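Long-range contact in hypothetical protein Rv1636 (PDB 1TQ8), which belongs to the universal stress protein A family and probably takes part in the stress response, its exact function being unsettled: residues A41-A45 against G94-V98. Sequence-based numbering, arbitrary orientation.
Sequences AGADA and GAKNV
Two helix-to-strand connections run side by side, CA atoms nearest at Gly42–Ala95 (4.5 Å) and Ala43–Lys96 (4.8 Å). Residues 41-45 leave helix 28-41 through Gly42 (phi/psi 59/-128), a positive phi that favours glycine; Ala43 and Asp44 lie near -115/-5, and Ala45 turns extended (-114/156). Ala45 N donates a hydrogen bond back to Ala41 O at 3.1 Å. In 94-98, Gly94 (98/-9) is the C-prime residue of a Schellman motif closing helix 79-91, then Ala95 (-73/120) and Lys96 (-88/-45) lead into strand 97-103. Direct hydrogen bonds number two: Lys96 N to Gly42 O, 2.9 Å, and Asn97 ND2 to Ala45 O, 3.0 Å, the latter reached with chi1 between wells at -27°. Gly42 O also takes a CA-H...O contact from Ala95 CA (3.0 Å) and sits 3.0 Å from Gly94 O, a pair of acceptors without a bond. These turns lie at the entry to neighbouring parallel strands of the alpha/beta fold of universal stress proteins, 97-103 being an outer strand within this chain, in the order 97-103, 46-52, 19-23, 122-126; Asn97 also shares a backbone hydrogen bond with Leu47 of strand 46-52. One water bridges the gap where the two segments diverge, donating to Gly42 O (2.7 Å) and Ala45 O (2.6 Å) and accepting from Asn97 N (3.1 Å). Apolar contact is slight: Ala43 CB touches Lys96 CG at 3.3 Å on the exposed side, the lysine (m, m, t, p over chi1 to chi4) pointing its CA-to-CB bond toward 41-45, while inward Ala41 and Ala95 pack on Leu47.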
ATOM      1  N   ALA A  41      14.572   9.903 -19.958  1.00 41.34           N
ATOM      2  CA  ALA A  41      15.440  11.056 -19.758  1.00 44.43           C
ATOM      3  C   ALA A  41      16.032  11.506 -21.090  1.00 45.52           C
ATOM      4  O   ALA A  41      16.165  12.701 -21.358  1.00 43.82           O
ATOM      5  CB  ALA A  41      16.542  10.710 -18.774  1.00 43.89           C
ATOM      6  N   GLY A  42      16.393  10.534 -21.917  1.00 48.28           N
ATOM      7  CA  GLY A  42      16.949  10.837 -23.224  1.00 52.12           C
ATOM      8  C   GLY A  42      18.217  11.667 -23.232  1.00 53.31           C
ATOM      9  O   GLY A  42      19.190  11.358 -22.541  1.00 53.00           O
ATOM     10  N   ALA A  43      18.201  12.739 -24.015  1.00 54.22           N
ATOM     11  CA  ALA A  43      19.372  13.588 -24.131  1.00 56.06           C
ATOM     12  C   ALA A  43      19.155  15.007 -23.644  1.00 56.30           C
ATOM     13  O   ALA A  43      20.088  15.808 -23.615  1.00 57.26           O
ATOM     14  CB  ALA A  43      19.843  13.604 -25.573  1.00 56.69           C
ATOM     15  N   ASP A  44      17.927  15.319 -23.254  1.00 56.35           N
ATOM     16  CA  ASP A  44      17.629  16.661 -22.784  1.00 55.94           C
ATOM     17  C   ASP A  44      17.276  16.713 -21.304  1.00 53.85           C
ATOM     18  O   ASP A  44      17.141  17.792 -20.727  1.00 54.31           O
ATOM     19  CB  ASP A  44      16.502  17.256 -23.628  1.00 59.34           C
ATOM     20  CG  ASP A  44      16.816  17.219 -25.116  1.00 63.44           C
ATOM     21  OD1 ASP A  44      17.912  17.692 -25.503  1.00 64.28           O
ATOM     22  OD2 ASP A  44      15.972  16.720 -25.898  1.00 65.80           O
ATOM     23  N   ALA A  45      17.136  15.550 -20.681  1.00 51.40           N
ATOM     24  CA  ALA A  45      16.799  15.519 -19.267  1.00 48.56           C
ATOM     25  C   ALA A  45      17.925  14.945 -18.430  1.00 45.41           C
ATOM     26  O   ALA A  45      18.762  14.185 -18.919  1.00 42.72           O
ATOM     27  CB  ALA A  45      15.524  14.714 -19.046  1.00 48.92           C
ATOM     28  N   GLY A  94      20.603   5.617 -24.355  1.00 54.81           N
ATOM     29  CA  GLY A  94      20.324   6.938 -24.892  1.00 55.94           C
ATOM     30  C   GLY A  94      20.383   8.095 -23.913  1.00 57.69           C
ATOM     31  O   GLY A  94      20.304   9.254 -24.328  1.00 59.92           O
ATOM     32  N   ALA A  95      20.509   7.797 -22.623  1.00 56.23           N
ATOM     33  CA  ALA A  95      20.585   8.839 -21.611  1.00 54.30           C
ATOM     34  C   ALA A  95      21.956   9.503 -21.707  1.00 53.87           C
ATOM     35  O   ALA A  95      22.979   8.840 -21.539  1.00 54.09           O
ATOM     36  CB  ALA A  95      20.380   8.233 -20.227  1.00 54.82           C
ATOM     37  N   LYS A  96      21.976  10.805 -21.975  1.00 54.18           N
ATOM     38  CA  LYS A  96      23.232  11.548 -22.108  1.00 56.08           C
ATOM     39  C   LYS A  96      23.771  12.109 -20.796  1.00 56.76           C
ATOM     40  O   LYS A  96      24.964  12.007 -20.512  1.00 57.98           O
ATOM     41  CB  LYS A  96      23.064  12.721 -23.084  1.00 57.98           C
ATOM     42  CG  LYS A  96      22.769  12.358 -24.531  1.00 60.49           C
ATOM     43  CD  LYS A  96      24.019  11.920 -25.283  1.00 63.95           C
ATOM     44  CE  LYS A  96      23.771  11.892 -26.796  1.00 65.38           C
ATOM     45  NZ  LYS A  96      23.320  13.226 -27.331  1.00 65.06           N
ATOM     46  N   ASN A  97      22.889  12.715 -20.008  1.00 55.70           N
ATOM     47  CA  ASN A  97      23.272  13.333 -18.742  1.00 54.80           C
ATOM     48  C   ASN A  97      22.894  12.460 -17.548  1.00 53.74           C
ATOM     49  O   ASN A  97      21.772  12.525 -17.043  1.00 53.43           O
ATOM     50  CB  ASN A  97      22.587  14.692 -18.638  1.00 56.20           C
ATOM     51  CG  ASN A  97      22.305  15.294 -20.005  1.00 58.57           C
ATOM     52  OD1 ASN A  97      23.201  15.397 -20.841  1.00 59.98           O
ATOM     53  ND2 ASN A  97      21.058  15.686 -20.241  1.00 59.25           N
ATOM     54  N   VAL A  98      23.852  11.669 -17.081  1.00 50.75           N
ATOM     55  CA  VAL A  98      23.617  10.755 -15.980  1.00 47.38           C
ATOM     56  C   VAL A  98      24.593  10.908 -14.826  1.00 45.97           C
ATOM     57  O   VAL A  98      25.792  11.059 -15.036  1.00 45.15           O
ATOM     58  CB  VAL A  98      23.695   9.299 -16.486  1.00 46.74           C
ATOM     59  CG1 VAL A  98      23.382   8.328 -15.361  1.00 45.58           C
ATOM     60  CG2 VAL A  98      22.728   9.104 -17.652  1.00 47.03           C
TER
HETATM   61  O   HOH W   1      19.865  12.082 -20.013  1.00 54.64           O